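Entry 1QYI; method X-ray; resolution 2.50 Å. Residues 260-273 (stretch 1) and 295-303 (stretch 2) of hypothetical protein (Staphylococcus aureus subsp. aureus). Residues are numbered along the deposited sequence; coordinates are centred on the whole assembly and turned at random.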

# COMPACT_ATOMS: atom_id res chain seq x y z
N ALA A 260 -15.67 -15.70 -6.33
CA ALA A 260 -14.27 -15.89 -5.97
C ALA A 260 -13.36 -16.25 -7.15
O ALA A 260 -12.16 -15.97 -7.11
N ASP A 261 -13.91 -16.86 -8.20
CA ASP A 261 -13.08 -17.24 -9.34
C ASP A 261 -12.79 -16.07 -10.28
O ASP A 261 -12.00 -16.19 -11.22
N PHE A 262 -13.43 -14.94 -10.02
CA PHE A 262 -13.24 -13.77 -10.85
C PHE A 262 -12.64 -12.60 -10.08
O PHE A 262 -12.96 -11.44 -10.35
N ILE A 263 -11.80 -12.92 -9.11
CA ILE A 263 -11.13 -11.89 -8.33
C ILE A 263 -9.63 -12.13 -8.46
O ILE A 263 -9.08 -13.05 -7.85
N ALA A 264 -8.98 -11.31 -9.28
CA ALA A 264 -7.55 -11.42 -9.50
C ALA A 264 -6.83 -10.43 -8.57
O ALA A 264 -7.23 -9.27 -8.46
N THR A 265 -5.78 -10.90 -7.90
CA THR A 265 -5.04 -10.06 -6.97
C THR A 265 -3.54 -10.14 -7.21
O THR A 265 -3.08 -10.86 -8.11
N ALA A 266 -2.78 -9.42 -6.39
CA ALA A 266 -1.33 -9.38 -6.48
C ALA A 266 -0.73 -10.74 -6.15
O ALA A 266 0.41 -11.04 -6.50
N SER A 267 -1.51 -11.57 -5.45
CA SER A 267 -1.04 -12.90 -5.11
C SER A 267 -1.02 -13.73 -6.39
O SER A 267 -0.08 -14.48 -6.63
N ASP A 268 -2.04 -13.58 -7.22
CA ASP A 268 -2.06 -14.35 -8.46
C ASP A 268 -0.90 -13.98 -9.37
O ASP A 268 -0.23 -14.86 -9.89
N VAL A 269 -0.64 -12.68 -9.56
CA VAL A 269 0.46 -12.26 -10.41
C VAL A 269 1.75 -12.81 -9.84
O VAL A 269 2.66 -13.20 -10.58
N LEU A 270 1.82 -12.87 -8.52
CA LEU A 270 3.00 -13.37 -7.83
C LEU A 270 3.14 -14.87 -8.09
O LEU A 270 4.23 -15.38 -8.32
N GLU A 271 2.01 -15.57 -8.05
CA GLU A 271 2.04 -17.00 -8.29
C GLU A 271 2.40 -17.25 -9.75
O GLU A 271 3.30 -18.04 -10.05
N ALA A 272 1.71 -16.56 -10.65
CA ALA A 272 1.95 -16.70 -12.08
C ALA A 272 3.40 -16.46 -12.48
O ALA A 272 3.91 -17.11 -13.39
N GLU A 273 4.08 -15.53 -11.80
CA GLU A 273 5.47 -15.23 -12.12
C GLU A 273 6.41 -16.36 -11.70
O GLU A 273 7.44 -16.59 -12.33
N TYR A 295 -11.85 -14.38 -17.61
CA TYR A 295 -12.12 -15.77 -17.99
C TYR A 295 -12.17 -16.75 -16.83
O TYR A 295 -12.83 -17.79 -16.91
N GLY A 296 -11.48 -16.44 -15.74
CA GLY A 296 -11.48 -17.34 -14.60
C GLY A 296 -10.11 -17.33 -13.97
O GLY A 296 -9.11 -17.17 -14.66
N ASN A 297 -10.04 -17.51 -12.66
CA ASN A 297 -8.75 -17.48 -12.00
C ASN A 297 -8.23 -18.86 -11.61
O ASN A 297 -8.27 -19.25 -10.44
N ASN A 298 -7.74 -19.59 -12.60
CA ASN A 298 -7.20 -20.92 -12.37
C ASN A 298 -5.78 -21.05 -12.94
O ASN A 298 -5.53 -20.74 -14.11
N ARG A 299 -4.87 -21.50 -12.08
CA ARG A 299 -3.46 -21.70 -12.42
C ARG A 299 -3.24 -22.26 -13.81
O ARG A 299 -2.34 -21.83 -14.53
N ASP A 300 -4.06 -23.24 -14.18
CA ASP A 300 -3.97 -23.92 -15.45
C ASP A 300 -4.26 -23.08 -16.67
O ASP A 300 -4.10 -23.54 -17.80
N LYS A 301 -4.68 -21.84 -16.47
CA LYS A 301 -5.00 -20.99 -17.61
C LYS A 301 -4.10 -19.78 -17.66
O LYS A 301 -4.16 -19.00 -18.61
N TYR A 302 -3.26 -19.63 -16.65
CA TYR A 302 -2.35 -18.50 -16.57
C TYR A 302 -1.53 -18.26 -17.82
O TYR A 302 -1.50 -17.14 -18.34
N GLU A 303 -0.86 -19.30 -18.32
CA GLU A 303 -0.04 -19.17 -19.51
C GLU A 303 -0.78 -18.52 -20.67
O GLU A 303 -0.19 -17.75 -21.43

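The contact between the two stretches is small, burying 471 Å² summed over both sides, and its polar bookkeeping centres on Asn-297. This residue gives up the most area to the other stretch, and its CA-to-CB bond points toward stretch 1. With chi1 at -173° (t) and chi2 at 40°, its amide reaches Asp-268, whose CA-to-CB bond also points toward its partner and whose chi1 is -57° (m). Asn-297 ND2 donates to Asp-268 OD1 at 3.1 Å, and the N-H...O angle of 163° marks a nearly straight bond. A second acceptor for the same nitrogen is water 1, 3.1 Å from Asn-297 ND2, so both amide hydrogens have a plausible destination. The oxygen of this amide is satisfied within its own stretch: Tyr-302 OH donates to Asn-297 OD1 at 2.9 Å.

Asp-268 is satisfied from two directions. While OD1 faces stretch 2, Asp-268 OD2 accepts from the backbone Thr-265 N at 2.7 Å with an angle of 165°. That bond ties the carboxylate back to the start of its own helix, where Thr-265 (chi1 68°, p) occupies the N-cap position and its OG1 accepts from Ser-267 N at 3.2 Å. The aspartate therefore joins the helix start to the Asn-297 amide.

Tyr-302 packs beside this polar group. Its CA-to-CB bond points toward stretch 1, and chi1 of -77° (m) with chi2 of 18° lays the ring along the helix, so that its hydroxyl end lies near Asp-268 (Tyr-302 OH to Asp-268 OD1, 3.3 Å) while Tyr-302 CD2 lies 3.4 Å from Ala-272 CB. The methyl approaches the ring obliquely. This is the apolar side-chain contact of the interface, and both residues are buried.

Where the two backbones come closest, Asn-297 N donates to Asp-261 O at 2.8 Å; the distance is short, but an angle of 125° makes the bond weak. The Asp-261 side chain has an off-rotamer chi1 of -122°, and its end comes nearer the other stretch than its sideways CA-to-CB bond would suggest. Its OD2 nevertheless stands 3.4 Å from Asn-297 O, a pair of acceptors that cannot bond. Water 1 supplies a hydrogen instead, weakly, at 3.4 Å from Asp-261 OD2, and donates more closely to Ala-260 O at 2.6 Å. Accepting from Asn-297 as well, this water bridges the two stretches.

Phe-262 (chi1 -60°, m) starts away from stretch 2, but its ring returns: Phe-262 CE1 lies 3.8 Å from Gly-296 CA and 3.9 Å from Tyr-295 O, the latter at the ring edge. Gly-296, just past a helix with phi of 143°, has backbone angles that would jam a CB against the preceding carbonyl.

Farther along the helix, the CA-to-CB bond of Glu-271 (chi1 -172°, t) points toward stretch 2, and the side chain forms a salt bridge with Arg-299, Glu-271 OE2 to Arg-299 NH1 at 3.1 Å. The hydrogen bond within it is weak, at 129°, although the carboxylate oxygen lies near the guanidinium plane.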

# COMPACT_ATOMS: atom_id res chain seq x y z
CB ALA A 260 -14.16 -16.96 -4.88
CB ASP A 261 -13.74 -18.38 -10.12
CG ASP A 261 -12.84 -19.60 -10.23
OD1 ASP A 261 -13.35 -20.68 -10.60
OD2 ASP A 261 -11.63 -19.47 -9.95
CB PHE A 262 -14.57 -13.37 -11.47
CG PHE A 262 -15.18 -14.45 -12.33
CD1 PHE A 262 -14.48 -14.95 -13.42
CD2 PHE A 262 -16.43 -14.96 -12.04
CE1 PHE A 262 -15.04 -15.94 -14.22
CE2 PHE A 262 -17.00 -15.96 -12.83
CZ PHE A 262 -16.30 -16.44 -13.92
CB ILE A 263 -11.53 -11.95 -6.85
CG1 ILE A 263 -13.04 -11.76 -6.71
CG2 ILE A 263 -10.77 -10.88 -6.07
CD1 ILE A 263 -13.55 -11.74 -5.27
CB ALA A 264 -7.23 -11.10 -10.96
CB THR A 265 -5.28 -10.47 -5.50
OG1 THR A 265 -4.69 -11.75 -5.25
CG2 THR A 265 -6.77 -10.54 -5.20
CB ALA A 266 -0.77 -8.32 -5.53
CB SER A 267 -1.96 -13.55 -4.07
OG SER A 267 -1.93 -12.84 -2.84
CB ASP A 268 -3.38 -14.13 -9.20
CG ASP A 268 -4.57 -14.48 -8.36
OD1 ASP A 268 -4.62 -15.63 -7.86
OD2 ASP A 268 -5.45 -13.61 -8.19
CB VAL A 269 0.60 -10.72 -10.51
CG1 VAL A 269 -0.66 -10.12 -11.10
CG2 VAL A 269 0.87 -10.11 -9.15
CB LEU A 270 2.87 -13.09 -6.33
CG LEU A 270 3.98 -13.55 -5.37
CD1 LEU A 270 3.87 -15.05 -5.13
CD2 LEU A 270 5.35 -13.17 -5.93
CB GLU A 271 0.68 -17.61 -7.96
CG GLU A 271 0.69 -19.12 -8.01
CD GLU A 271 2.00 -19.70 -7.50
OE1 GLU A 271 2.54 -19.17 -6.49
OE2 GLU A 271 2.48 -20.70 -8.10
CB ALA A 272 1.04 -15.74 -12.85
CB GLU A 273 5.90 -13.92 -11.46
CG GLU A 273 5.09 -12.71 -11.91
CD GLU A 273 5.46 -11.43 -11.17
OE1 GLU A 273 5.65 -11.48 -9.93
OE2 GLU A 273 5.54 -10.36 -11.83
CB TYR A 295 -11.08 -16.23 -19.02
CG TYR A 295 -11.04 -15.40 -20.27
CD1 TYR A 295 -12.19 -15.21 -21.04
CD2 TYR A 295 -9.86 -14.78 -20.69
CE1 TYR A 295 -12.17 -14.43 -22.20
CE2 TYR A 295 -9.82 -13.99 -21.85
CZ TYR A 295 -10.98 -13.82 -22.59
OH TYR A 295 -10.97 -13.03 -23.73
CB ASN A 297 -8.83 -16.57 -10.77
CG ASN A 297 -7.48 -16.36 -10.13
OD1 ASN A 297 -6.46 -16.21 -10.82
ND2 ASN A 297 -7.46 -16.32 -8.80
CB ASN A 298 -8.13 -21.98 -12.97
CG ASN A 298 -7.52 -23.37 -12.97
OD1 ASN A 298 -6.89 -23.79 -11.99
ND2 ASN A 298 -7.71 -24.10 -14.06
CB ARG A 299 -2.82 -22.66 -11.41
CG ARG A 299 -2.72 -22.16 -9.98
CD ARG A 299 -2.39 -23.32 -9.04
NE ARG A 299 -1.32 -24.16 -9.57
CZ ARG A 299 -0.05 -23.77 -9.71
NH1 ARG A 299 0.30 -22.54 -9.34
NH2 ARG A 299 0.85 -24.59 -10.24
CB ASP A 300 -4.90 -25.13 -15.45
CG ASP A 300 -4.67 -26.04 -14.26
OD1 ASP A 300 -3.49 -26.34 -13.96
OD2 ASP A 300 -5.66 -26.46 -13.63
CB LYS A 301 -6.45 -20.55 -17.52
CG LYS A 301 -7.40 -21.66 -17.14
CD LYS A 301 -8.76 -21.10 -16.85
CE LYS A 301 -9.62 -22.07 -16.08
NZ LYS A 301 -10.58 -21.33 -15.21
CB TYR A 302 -1.43 -18.68 -15.36
CG TYR A 302 -2.11 -18.35 -14.06
CD1 TYR A 302 -3.50 -18.29 -13.96
CD2 TYR A 302 -1.37 -18.13 -12.91
CE1 TYR A 302 -4.13 -18.02 -12.75
CE2 TYR A 302 -1.98 -17.86 -11.69
CZ TYR A 302 -3.37 -17.81 -11.62
OH TYR A 302 -3.98 -17.58 -10.41
CB GLU A 303 0.45 -20.55 -19.95
CG GLU A 303 1.46 -20.51 -21.08
CD GLU A 303 2.19 -21.83 -21.22
OE1 GLU A 303 1.50 -22.86 -21.38
OE2 GLU A 303 3.44 -21.83 -21.18
O HOH W 1 -10.08 -17.46 -7.66